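Side-chain contacts in OxyA protein (Actinoplanes teichomyceticus, PDB 5HH3), which probably catalyses a phenolic coupling step that cyclises the peptide precursor of a glycopeptide antibiotic, as a haem-containing member of the cytochrome P450 family: residues A151-C156 / I161-Q166; A167-S172 / M193-K198; T294-I299 / L303-D308. One frame throughout, in Å; residues are numbered along the deposited sequence.

Contact 1 of 3, residues A151-C156 / I161-Q166; sequences ATTATC and IPRDDQ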
ATOM      1  N   ALA B 151     -18.889  11.977  19.110  1.00 33.54           N
ATOM      2  CA  ALA B 151     -18.953  11.540  17.694  1.00 33.40           C
ATOM      3  C   ALA B 151     -19.898  10.353  17.451  1.00 34.52           C
ATOM      4  O   ALA B 151     -20.717  10.396  16.538  1.00 33.81           O
ATOM      5  CB  ALA B 151     -17.569  11.234  17.141  1.00 32.33           C
ATOM      6  N   THR B 152     -19.787   9.321  18.275  1.00 35.33           N
ATOM      7  CA  THR B 152     -20.605   8.123  18.121  1.00 36.85           C
ATOM      8  C   THR B 152     -22.093   8.412  18.305  1.00 37.11           C
ATOM      9  O   THR B 152     -22.910   7.988  17.499  1.00 35.99           O
ATOM     10  CB  THR B 152     -20.207   7.027  19.116  1.00 38.40           C
ATOM     11  OG1 THR B 152     -18.829   6.730  18.956  1.00 38.68           O
ATOM     12  CG2 THR B 152     -21.004   5.755  18.879  1.00 40.43           C
ATOM     13  N   THR B 153     -22.420   9.119  19.384  1.00 37.53           N
ATOM     14  CA  THR B 153     -23.803   9.424  19.718  1.00 38.30           C
ATOM     15  C   THR B 153     -24.431  10.358  18.687  1.00 37.34           C
ATOM     16  O   THR B 153     -25.503  10.064  18.195  1.00 37.35           O
ATOM     17  CB  THR B 153     -23.924  10.000  21.140  1.00 38.78           C
ATOM     18  OG1 THR B 153     -23.319   9.094  22.050  1.00 39.37           O
ATOM     19  CG2 THR B 153     -25.367  10.168  21.542  1.00 39.92           C
ATOM     20  N   ALA B 154     -23.743  11.442  18.337  1.00 36.50           N
ATOM     21  CA  ALA B 154     -24.257  12.395  17.342  1.00 36.77           C
ATOM     22  C   ALA B 154     -24.471  11.741  15.966  1.00 37.00           C
ATOM     23  O   ALA B 154     -25.495  11.987  15.325  1.00 37.17           O
ATOM     24  CB  ALA B 154     -23.334  13.602  17.213  1.00 35.75           C
ATOM     25  N   THR B 155     -23.524  10.916  15.517  1.00 36.30           N
ATOM     26  CA  THR B 155     -23.671  10.243  14.219  1.00 37.16           C
ATOM     27  C   THR B 155     -24.779   9.185  14.247  1.00 38.27           C
ATOM     28  O   THR B 155     -25.577   9.130  13.322  1.00 38.63           O
ATOM     29  CB  THR B 155     -22.364   9.613  13.674  1.00 36.36           C
ATOM     30  OG1 THR B 155     -21.829   8.654  14.600  1.00 37.34           O
ATOM     31  CG2 THR B 155     -21.347  10.667  13.396  1.00 35.85           C
ATOM     32  N   CYS B 156     -24.834   8.357  15.293  1.00 39.33           N
ATOM     33  CA  CYS B 156     -25.924   7.384  15.436  1.00 41.19           C
ATOM     34  C   CYS B 156     -27.302   8.043  15.563  1.00 41.90           C
ATOM     35  O   CYS B 156     -28.254   7.564  14.958  1.00 41.98           O
ATOM     36  CB  CYS B 156     -25.692   6.411  16.600  1.00 42.85           C
ATOM     37  SG  CYS B 156     -24.342   5.249  16.291  1.00 43.99           S
ATOM     38  N   ILE B 161     -30.503   5.649  14.900  1.00 46.85           N
ATOM     39  CA  ILE B 161     -30.328   4.406  15.660  1.00 48.56           C
ATOM     40  C   ILE B 161     -30.861   4.689  17.082  1.00 49.17           C
ATOM     41  O   ILE B 161     -30.445   5.669  17.684  1.00 47.25           O
ATOM     42  CB  ILE B 161     -28.845   3.945  15.738  1.00 47.46           C
ATOM     43  CG1 ILE B 161     -28.142   3.924  14.363  1.00 46.56           C
ATOM     44  CG2 ILE B 161     -28.744   2.573  16.393  1.00 48.90           C
ATOM     45  CD1 ILE B 161     -28.865   3.135  13.300  1.00 48.12           C
ATOM     46  N   PRO B 162     -31.803   3.864  17.607  1.00 52.62           N
ATOM     47  CA  PRO B 162     -32.236   4.107  18.985  1.00 53.93           C
ATOM     48  C   PRO B 162     -31.084   3.979  19.963  1.00 54.18           C
ATOM     49  O   PRO B 162     -30.166   3.190  19.725  1.00 53.59           O
ATOM     50  CB  PRO B 162     -33.298   3.022  19.232  1.00 56.64           C
ATOM     51  CG  PRO B 162     -33.828   2.700  17.884  1.00 57.02           C
ATOM     52  CD  PRO B 162     -32.654   2.851  16.950  1.00 54.74           C
ATOM     53  N   ARG B 163     -31.135   4.765  21.038  1.00 55.04           N
ATOM     54  CA  ARG B 163     -30.049   4.841  22.017  1.00 54.95           C
ATOM     55  C   ARG B 163     -29.626   3.494  22.592  1.00 57.23           C
ATOM     56  O   ARG B 163     -28.438   3.241  22.774  1.00 56.15           O
ATOM     57  CB  ARG B 163     -30.431   5.788  23.157  1.00 55.23           C
ATOM     58  CG  ARG B 163     -30.418   7.248  22.744  1.00 53.45           C
ATOM     59  CD  ARG B 163     -28.998   7.716  22.556  1.00 50.82           C
ATOM     60  NE  ARG B 163     -28.883   9.106  22.153  1.00 50.10           N
ATOM     61  CZ  ARG B 163     -28.716  10.150  22.969  1.00 50.11           C
ATOM     62  NH1 ARG B 163     -28.699  10.016  24.295  1.00 51.43           N
ATOM     63  NH2 ARG B 163     -28.580  11.361  22.446  1.00 48.83           N
ATOM     64  N   ASP B 164     -30.606   2.640  22.854  1.00 61.56           N
ATOM     65  CA  ASP B 164     -30.370   1.281  23.368  1.00 64.72           C
ATOM     66  C   ASP B 164     -29.482   0.423  22.470  1.00 64.18           C
ATOM     67  O   ASP B 164     -28.754  -0.436  22.968  1.00 63.92           O
ATOM     68  CB  ASP B 164     -31.705   0.555  23.581  1.00 68.53           C
ATOM     69  CG  ASP B 164     -32.444   1.018  24.831  1.00 71.88           C
ATOM     70  OD1 ASP B 164     -31.946   1.930  25.541  1.00 72.50           O
ATOM     71  OD2 ASP B 164     -33.532   0.451  25.110  1.00 75.05           O
ATOM     72  N   ASP B 165     -29.554   0.658  21.156  1.00 63.41           N
ATOM     73  CA  ASP B 165     -28.826  -0.142  20.163  1.00 61.75           C
ATOM     74  C   ASP B 165     -27.443   0.377  19.830  1.00 58.92           C
ATOM     75  O   ASP B 165     -26.635  -0.375  19.294  1.00 59.09           O
ATOM     76  CB  ASP B 165     -29.627  -0.224  18.855  1.00 62.01           C
ATOM     77  CG  ASP B 165     -30.955  -0.953  19.005  1.00 64.94           C
ATOM     78  OD1 ASP B 165     -31.086  -1.849  19.869  1.00 66.44           O
ATOM     79  OD2 ASP B 165     -31.871  -0.638  18.216  1.00 65.57           O
ATOM     80  N   GLN B 166     -27.158   1.644  20.133  1.00 56.45           N
ATOM     81  CA  GLN B 166     -26.013   2.331  19.522  1.00 53.28           C
ATOM     82  C   GLN B 166     -24.656   1.732  19.889  1.00 54.06           C
ATOM     83  O   GLN B 166     -23.794   1.570  19.011  1.00 52.38           O
ATOM     84  CB  GLN B 166     -26.012   3.839  19.850  1.00 50.75           C
ATOM     85  CG  GLN B 166     -27.204   4.591  19.283  1.00 49.74           C
ATOM     86  CD  GLN B 166     -27.150   6.085  19.531  1.00 47.89           C
ATOM     87  OE1 GLN B 166     -26.227   6.580  20.154  1.00 47.85           O
ATOM     88  NE2 GLN B 166     -28.138   6.810  19.024  1.00 47.15           N
TER
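Two flat groups of segment 161-166 rest against helix 142-159. The guanidinium of Arg-163 takes the methyl of Thr-153 over one face, offset toward the rim, with CG2 of Thr-153 3.5 Å from NH2 of Arg-163. A bend at chi2 (-72°) brings the arginine there, crossing the threonine at about a right angle, and Asp-157 holds its charge in a salt bridge. The amide of Gln-166 is packed by Cys-156: CB of Cys-156 stands over it, 3.3 Å from CD of Gln-166 and only slightly farther from its NE2 and OE1, a tight fit. At the amide's nitrogen end, NE2 of Gln-166 donates to O of Ile-161 at 2.9 Å, nearly straight (172°) and within 4° of the amide plane; Asp-157 takes a second bond from NE2. Together these two acceptors would fix the amide's rotation. Ile-161 itself is tied back through its backbone N to O of Cys-156 at 3.0 Å, while its CB packs on the cysteine CB. A short turn between consecutive helices, 142-159 and 163-178, is consistent with the junction of helices E and F in the cytochrome P450 fold.

Contact 2 of 3, residues A167-S172 / M193-K198; sequences ADLARS and MTYMNK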
ATOM      1  N   ALA B 167     -24.466   1.421  21.171  1.00 54.93           N
ATOM      2  CA  ALA B 167     -23.183   0.902  21.657  1.00 56.05           C
ATOM      3  C   ALA B 167     -22.797  -0.421  20.979  1.00 57.60           C
ATOM      4  O   ALA B 167     -21.656  -0.578  20.535  1.00 57.99           O
ATOM      5  CB  ALA B 167     -23.224   0.727  23.174  1.00 57.54           C
ATOM      6  N   ASP B 168     -23.754  -1.352  20.895  1.00 59.96           N
ATOM      7  CA  ASP B 168     -23.537  -2.670  20.278  1.00 61.55           C
ATOM      8  C   ASP B 168     -23.291  -2.554  18.777  1.00 60.17           C
ATOM      9  O   ASP B 168     -22.394  -3.204  18.248  1.00 59.43           O
ATOM     10  CB  ASP B 168     -24.725  -3.622  20.537  1.00 64.37           C
ATOM     11  CG  ASP B 168     -24.809  -4.105  21.995  1.00 67.41           C
ATOM     12  OD1 ASP B 168     -23.874  -3.846  22.789  1.00 67.03           O
ATOM     13  OD2 ASP B 168     -25.816  -4.768  22.353  1.00 70.14           O
ATOM     14  N   LEU B 169     -24.083  -1.718  18.111  1.00 59.24           N
ATOM     15  CA  LEU B 169     -24.023  -1.564  16.665  1.00 58.69           C
ATOM     16  C   LEU B 169     -22.708  -0.909  16.238  1.00 55.94           C
ATOM     17  O   LEU B 169     -22.034  -1.403  15.332  1.00 54.23           O
ATOM     18  CB  LEU B 169     -25.222  -0.755  16.168  1.00 59.01           C
ATOM     19  CG  LEU B 169     -25.402  -0.648  14.649  1.00 59.08           C
ATOM     20  CD1 LEU B 169     -25.792  -1.991  14.043  1.00 60.64           C
ATOM     21  CD2 LEU B 169     -26.435   0.425  14.337  1.00 59.01           C
ATOM     22  N   ALA B 170     -22.339   0.187  16.897  1.00 55.69           N
ATOM     23  CA  ALA B 170     -21.052   0.847  16.629  1.00 55.01           C
ATOM     24  C   ALA B 170     -19.882  -0.122  16.843  1.00 56.30           C
ATOM     25  O   ALA B 170     -18.992  -0.219  15.995  1.00 55.79           O
ATOM     26  CB  ALA B 170     -20.886   2.097  17.485  1.00 54.22           C
ATOM     27  N   ARG B 171     -19.919  -0.869  17.942  1.00 59.03           N
ATOM     28  CA  ARG B 171     -18.900  -1.900  18.221  1.00 62.17           C
ATOM     29  C   ARG B 171     -18.772  -2.930  17.068  1.00 61.81           C
ATOM     30  O   ARG B 171     -17.669  -3.173  16.561  1.00 60.41           O
ATOM     31  CB  ARG B 171     -19.219  -2.586  19.548  1.00 65.38           C
ATOM     32  CG  ARG B 171     -18.160  -3.542  20.083  1.00 68.57           C
ATOM     33  CD  ARG B 171     -18.634  -4.254  21.349  1.00 71.99           C
ATOM     34  NE  ARG B 171     -19.262  -3.324  22.297  1.00 72.71           N
ATOM     35  CZ  ARG B 171     -20.405  -3.515  22.971  1.00 75.87           C
ATOM     36  NH1 ARG B 171     -21.114  -4.650  22.882  1.00 78.95           N
ATOM     37  NH2 ARG B 171     -20.841  -2.555  23.786  1.00 76.08           N
ATOM     38  N   SER B 172     -19.904  -3.489  16.648  1.00 62.10           N
ATOM     39  CA  SER B 172     -19.966  -4.401  15.490  1.00 62.94           C
ATOM     40  C   SER B 172     -19.326  -3.829  14.224  1.00 60.96           C
ATOM     41  O   SER B 172     -18.557  -4.516  13.558  1.00 61.54           O
ATOM     42  CB  SER B 172     -21.415  -4.748  15.149  1.00 63.51           C
ATOM     43  OG  SER B 172     -22.144  -5.045  16.309  1.00 66.68           O
ATOM     44  N   MET B 193     -24.858  -5.784   9.405  1.00 65.79           N
ATOM     45  CA  MET B 193     -25.717  -5.892   8.212  1.00 67.41           C
ATOM     46  C   MET B 193     -27.152  -6.338   8.476  1.00 67.54           C
ATOM     47  O   MET B 193     -28.079  -5.822   7.848  1.00 67.29           O
ATOM     48  CB  MET B 193     -25.092  -6.852   7.193  1.00 71.44           C
ATOM     49  CG  MET B 193     -23.864  -6.300   6.493  1.00 72.42           C
ATOM     50  SD  MET B 193     -24.259  -4.918   5.409  1.00 76.88           S
ATOM     51  CE  MET B 193     -25.284  -5.730   4.170  1.00 78.22           C
ATOM     52  N   THR B 194     -27.329  -7.311   9.371  1.00 67.14           N
ATOM     53  CA  THR B 194     -28.661  -7.797   9.729  1.00 68.04           C
ATOM     54  C   THR B 194     -29.466  -6.698  10.420  1.00 66.21           C
ATOM     55  O   THR B 194     -30.661  -6.559  10.171  1.00 66.99           O
ATOM     56  CB  THR B 194     -28.603  -9.040  10.649  1.00 69.85           C
ATOM     57  OG1 THR B 194     -27.767 -10.036  10.057  1.00 70.43           O
ATOM     58  CG2 THR B 194     -29.992  -9.632  10.877  1.00 72.52           C
ATOM     59  N   TYR B 195     -28.812  -5.923  11.287  1.00 63.41           N
ATOM     60  CA  TYR B 195     -29.468  -4.780  11.915  1.00 61.86           C
ATOM     61  C   TYR B 195     -29.892  -3.756  10.841  1.00 61.10           C
ATOM     62  O   TYR B 195     -31.061  -3.378  10.772  1.00 61.53           O
ATOM     63  CB  TYR B 195     -28.561  -4.132  12.967  1.00 59.66           C
ATOM     64  CG  TYR B 195     -29.264  -3.065  13.776  1.00 58.65           C
ATOM     65  CD1 TYR B 195     -29.383  -1.773  13.281  1.00 56.61           C
ATOM     66  CD2 TYR B 195     -29.836  -3.349  15.023  1.00 59.75           C
ATOM     67  CE1 TYR B 195     -30.028  -0.785  13.994  1.00 56.50           C
ATOM     68  CE2 TYR B 195     -30.490  -2.359  15.748  1.00 59.55           C
ATOM     69  CZ  TYR B 195     -30.571  -1.073  15.218  1.00 58.24           C
ATOM     70  OH  TYR B 195     -31.200  -0.051  15.866  1.00 58.94           O
ATOM     71  N   MET B 196     -28.958  -3.349   9.985  1.00 59.83           N
ATOM     72  CA  MET B 196     -29.247  -2.331   8.957  1.00 60.28           C
ATOM     73  C   MET B 196     -30.308  -2.768   7.937  1.00 61.61           C
ATOM     74  O   MET B 196     -31.153  -1.961   7.539  1.00 60.46           O
ATOM     75  CB  MET B 196     -27.972  -1.913   8.221  1.00 59.65           C
ATOM     76  CG  MET B 196     -26.931  -1.217   9.084  1.00 59.39           C
ATOM     77  SD  MET B 196     -27.498   0.185  10.077  1.00 61.54           S
ATOM     78  CE  MET B 196     -28.441   1.057   8.836  1.00 61.52           C
ATOM     79  N   ASN B 197     -30.278  -4.037   7.535  1.00 63.44           N
ATOM     80  CA  ASN B 197     -31.288  -4.573   6.623  1.00 65.90           C
ATOM     81  C   ASN B 197     -32.700  -4.488   7.195  1.00 67.21           C
ATOM     82  O   ASN B 197     -33.638  -4.198   6.461  1.00 67.92           O
ATOM     83  CB  ASN B 197     -30.978  -6.023   6.245  1.00 68.60           C
ATOM     84  CG  ASN B 197     -29.760  -6.154   5.339  1.00 67.66           C
ATOM     85  OD1 ASN B 197     -29.278  -5.183   4.756  1.00 65.05           O
ATOM     86  ND2 ASN B 197     -29.263  -7.376   5.214  1.00 69.96           N
ATOM     87  N   LYS B 198     -32.851  -4.727   8.496  1.00 68.59           N
ATOM     88  CA  LYS B 198     -34.155  -4.543   9.163  1.00 70.29           C
ATOM     89  C   LYS B 198     -34.562  -3.073   9.170  1.00 68.14           C
ATOM     90  O   LYS B 198     -35.689  -2.733   8.802  1.00 69.81           O
ATOM     91  CB  LYS B 198     -34.134  -5.081  10.598  1.00 71.65           C
ATOM     92  CG  LYS B 198     -34.153  -6.595  10.666  1.00 74.75           C
ATOM     93  CD  LYS B 198     -33.893  -7.077  12.080  1.00 76.13           C
ATOM     94  CE  LYS B 198     -33.832  -8.593  12.134  1.00 79.27           C
ATOM     95  NZ  LYS B 198     -33.327  -9.063  13.451  1.00 80.33           N
TER
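Between segments 167-172 and 193-198, of helices 163-178 and 182-205, the nearest CA atoms are those of Leu-169 and Tyr-195, 7.9 Å apart, a spacing that leaves room for one layer of side chains. Both residues point their CB toward the other helix and both place CG opposite the backbone N (chi1 -173° for Leu-169, -172° for Tyr-195), which drives the leucine fork and the phenol ring into the gap, where they cross at about a right angle. The fork divides its work along the ring. CD1 of Leu-169 sits at the root, 3.6 Å from CG of Tyr-195 and nearly as close to the tyrosine CB; CD2 of Leu-169 lies farther out, 3.8 Å from CE1 of Tyr-195. The approach to the ring is oblique. The same CD2 of Leu-169 also comes within 4.4 Å of SD of Met-196, a looser touch. Met-236 of helix 225-256, Phe-192 of helix 182-205 and Ile-161 also pack on this leucine, enclosing it, while Met-196 rests on Thr-229 and Ala-232 of helix 225-256. The phenol hydroxyl points back to helix 163-178, where Asp-165 is its hydrogen-bond partner. The pairing between the two segments is thus wholly apolar: shape and dispersion would set how these helices, which correspond to F and G of the P450 fold, seat on each other here, and a directional restraint is probably added by the bond between OH of Tyr-195 and Asp-165.

Contact 3 of 3, residues T294-I299 / L303-D308; sequences TDDVRI and LIKAGD
Charge and hydrogen bonding centre on Asp-296, whose carboxylate grips residues 305 and 306 with one oxygen each. OD1 of Asp-296 accepts the backbone N of Ala-306 at 2.9 Å, nearly in line with its C-O bond and with an N-H...O angle of 163°. OD2 of Asp-296 forms a salt bridge with NZ of Lys-305, also 2.9 Å, met on the syn side 28° out of the carboxylate plane; bends at chi2 and chi3 (both -69°) fold the lysine back alongside the aspartate. In the backbone, Val-297 and Ile-304 form an antiparallel hydrogen-bonded pair, N of Val-297 reaching O of Ile-304 at 2.9 Å and N of Ile-304 reaching O of Val-297 at 2.8 Å. This is a two-stranded hairpin, 297-299 with 302-304, which the chain forms on its way from strand 291-293 to strand 309-312, themselves neighbours in the main P450 sheet; a type II turn over Lys-305 to Asp-308, with Gly-307 at a positive phi, leads out of it. Apolar contact on the face of Val-297 and Ile-304 brings CG1 of Val-297 to 3.7 Å from CB of Ile-304. CD1 of Ile-304 also meets CD1 of Ile-299 at 3.8 Å. On the other face, CB of Leu-303 lies over the Arg-298 guanidinium.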
ATOM      1  N   THR B 294      -6.424  11.686 -16.374  1.00 30.12           N
ATOM      2  CA  THR B 294      -6.958  11.068 -17.572  1.00 32.51           C
ATOM      3  C   THR B 294      -6.685  11.895 -18.843  1.00 34.25           C
ATOM      4  O   THR B 294      -7.023  11.474 -19.935  1.00 33.96           O
ATOM      5  CB  THR B 294      -8.460  10.785 -17.424  1.00 33.64           C
ATOM      6  OG1 THR B 294      -9.163  11.993 -17.156  1.00 33.04           O
ATOM      7  CG2 THR B 294      -8.694   9.799 -16.302  1.00 33.87           C
ATOM      8  N   ASP B 295      -6.112  13.090 -18.699  1.00 35.48           N
ATOM      9  CA  ASP B 295      -5.540  13.812 -19.839  1.00 37.73           C
ATOM     10  C   ASP B 295      -4.256  14.516 -19.337  1.00 35.93           C
ATOM     11  O   ASP B 295      -4.039  14.614 -18.144  1.00 33.22           O
ATOM     12  CB  ASP B 295      -6.560  14.807 -20.390  1.00 41.85           C
ATOM     13  CG  ASP B 295      -6.238  15.285 -21.806  1.00 47.48           C
ATOM     14  OD1 ASP B 295      -5.158  14.932 -22.372  1.00 53.13           O
ATOM     15  OD2 ASP B 295      -7.081  16.030 -22.370  1.00 54.27           O
ATOM     16  N   ASP B 296      -3.404  14.958 -20.254  1.00 35.23           N
ATOM     17  CA  ASP B 296      -2.283  15.814 -19.913  1.00 34.32           C
ATOM     18  C   ASP B 296      -2.834  17.151 -19.386  1.00 35.50           C
ATOM     19  O   ASP B 296      -3.803  17.681 -19.913  1.00 35.14           O
ATOM     20  CB  ASP B 296      -1.388  16.081 -21.129  1.00 34.14           C
ATOM     21  CG  ASP B 296      -0.700  14.830 -21.646  1.00 34.61           C
ATOM     22  OD1 ASP B 296      -0.845  13.722 -21.082  1.00 33.49           O
ATOM     23  OD2 ASP B 296       0.009  14.940 -22.650  1.00 36.72           O
ATOM     24  N   VAL B 297      -2.211  17.691 -18.352  1.00 35.40           N
ATOM     25  CA  VAL B 297      -2.590  19.005 -17.855  1.00 37.29           C
ATOM     26  C   VAL B 297      -1.355  19.767 -17.365  1.00 36.68           C
ATOM     27  O   VAL B 297      -0.505  19.217 -16.649  1.00 32.71           O
ATOM     28  CB  VAL B 297      -3.692  18.882 -16.770  1.00 39.49           C
ATOM     29  CG1 VAL B 297      -3.256  17.994 -15.640  1.00 39.89           C
ATOM     30  CG2 VAL B 297      -4.120  20.247 -16.224  1.00 40.90           C
ATOM     31  N   ARG B 298      -1.273  21.028 -17.768  1.00 38.45           N
ATOM     32  CA  ARG B 298      -0.253  21.956 -17.302  1.00 41.59           C
ATOM     33  C   ARG B 298      -0.709  22.586 -15.997  1.00 42.42           C
ATOM     34  O   ARG B 298      -1.770  23.186 -15.948  1.00 42.67           O
ATOM     35  CB  ARG B 298      -0.018  23.068 -18.311  1.00 44.50           C
ATOM     36  CG  ARG B 298       0.629  22.558 -19.564  1.00 47.55           C
ATOM     37  CD  ARG B 298       1.325  23.656 -20.348  1.00 50.96           C
ATOM     38  NE  ARG B 298       2.290  23.012 -21.222  1.00 52.54           N
ATOM     39  CZ  ARG B 298       3.491  22.583 -20.840  1.00 53.10           C
ATOM     40  NH1 ARG B 298       3.939  22.759 -19.592  1.00 54.00           N
ATOM     41  NH2 ARG B 298       4.258  21.975 -21.726  1.00 54.83           N
ATOM     42  N   ILE B 299       0.080  22.407 -14.947  1.00 42.54           N
ATOM     43  CA  ILE B 299      -0.204  22.988 -13.635  1.00 45.22           C
ATOM     44  C   ILE B 299       1.108  23.413 -13.010  1.00 47.51           C
ATOM     45  O   ILE B 299       2.082  22.667 -13.032  1.00 44.78           O
ATOM     46  CB  ILE B 299      -0.907  22.013 -12.684  1.00 44.70           C
ATOM     47  CG1 ILE B 299      -2.293  21.698 -13.242  1.00 45.88           C
ATOM     48  CG2 ILE B 299      -1.016  22.614 -11.278  1.00 45.64           C
ATOM     49  CD1 ILE B 299      -3.155  20.832 -12.371  1.00 46.77           C
ATOM     50  N   LEU B 303       4.202  19.676 -16.489  1.00 31.71           N
ATOM     51  CA  LEU B 303       3.260  18.929 -17.321  1.00 31.53           C
ATOM     52  C   LEU B 303       2.918  17.586 -16.660  1.00 29.81           C
ATOM     53  O   LEU B 303       3.736  16.666 -16.625  1.00 28.76           O
ATOM     54  CB  LEU B 303       3.852  18.696 -18.714  1.00 33.31           C
ATOM     55  CG  LEU B 303       2.949  18.010 -19.756  1.00 34.01           C
ATOM     56  CD1 LEU B 303       1.631  18.746 -19.911  1.00 34.71           C
ATOM     57  CD2 LEU B 303       3.703  17.960 -21.074  1.00 35.25           C
ATOM     58  N   ILE B 304       1.704  17.497 -16.131  1.00 28.41           N
ATOM     59  CA  ILE B 304       1.160  16.241 -15.623  1.00 28.59           C
ATOM     60  C   ILE B 304       0.692  15.403 -16.797  1.00 28.50           C
ATOM     61  O   ILE B 304      -0.197  15.822 -17.520  1.00 31.04           O
ATOM     62  CB  ILE B 304       0.001  16.488 -14.646  1.00 28.93           C
ATOM     63  CG1 ILE B 304       0.504  17.294 -13.441  1.00 29.55           C
ATOM     64  CG2 ILE B 304      -0.623  15.165 -14.179  1.00 28.82           C
ATOM     65  CD1 ILE B 304      -0.611  17.991 -12.688  1.00 30.64           C
ATOM     66  N   LYS B 305       1.309  14.248 -17.016  1.00 27.40           N
ATOM     67  CA  LYS B 305       0.908  13.369 -18.117  1.00 27.76           C
ATOM     68  C   LYS B 305      -0.250  12.489 -17.725  1.00 27.06           C
ATOM     69  O   LYS B 305      -0.343  12.068 -16.583  1.00 25.46           O
ATOM     70  CB  LYS B 305       2.048  12.493 -18.569  1.00 28.78           C
ATOM     71  CG  LYS B 305       3.179  13.241 -19.264  1.00 30.29           C
ATOM     72  CD  LYS B 305       2.778  13.794 -20.636  1.00 31.28           C
ATOM     73  CE  LYS B 305       2.556  12.691 -21.665  1.00 32.21           C
ATOM     74  NZ  LYS B 305       2.351  13.310 -23.003  1.00 33.24           N
ATOM     75  N   ALA B 306      -1.095  12.137 -18.692  1.00 27.85           N
ATOM     76  CA  ALA B 306      -2.178  11.195 -18.410  1.00 27.79           C
ATOM     77  C   ALA B 306      -1.557   9.923 -17.799  1.00 27.31           C
ATOM     78  O   ALA B 306      -0.558   9.422 -18.307  1.00 27.06           O
ATOM     79  CB  ALA B 306      -2.958  10.881 -19.683  1.00 28.32           C
ATOM     80  N   GLY B 307      -2.131   9.451 -16.692  1.00 27.15           N
ATOM     81  CA  GLY B 307      -1.622   8.274 -15.961  1.00 27.63           C
ATOM     82  C   GLY B 307      -0.801   8.639 -14.743  1.00 25.82           C
ATOM     83  O   GLY B 307      -0.690   7.848 -13.828  1.00 26.50           O
ATOM     84  N   ASP B 308      -0.227   9.844 -14.721  1.00 24.68           N
ATOM     85  CA  ASP B 308       0.339  10.394 -13.492  1.00 24.43           C
ATOM     86  C   ASP B 308      -0.739  10.571 -12.407  1.00 24.05           C
ATOM     87  O   ASP B 308      -1.958  10.674 -12.690  1.00 24.39           O
ATOM     88  CB  ASP B 308       0.975  11.759 -13.736  1.00 23.98           C
ATOM     89  CG  ASP B 308       2.242  11.705 -14.553  1.00 24.35           C
ATOM     90  OD1 ASP B 308       2.774  10.616 -14.882  1.00 24.44           O
ATOM     91  OD2 ASP B 308       2.768  12.810 -14.786  1.00 24.75           O
TER

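Contacts 1 and 2 follow one another along helix 163-178, their centres 11 Å apart, and they touch directly: CG2 of Ile-161 packs on CD2 of Leu-169 at 3.8 Å and on OH of Tyr-195 at 3.6 Å. Together they join three consecutive helices on one side of the molecule. Contact 3 is remote, its centre 44 Å from that of contact 1 and 43 Å from that of contact 2. In contacts 1 and 2 the side chain of Thr-152 lies about 11 Å from a bound haem and that of Met-196 about 13 Å, whereas in contact 3 the side chain of Thr-294 is about 8 Å from that of the haem-binding Arg-291.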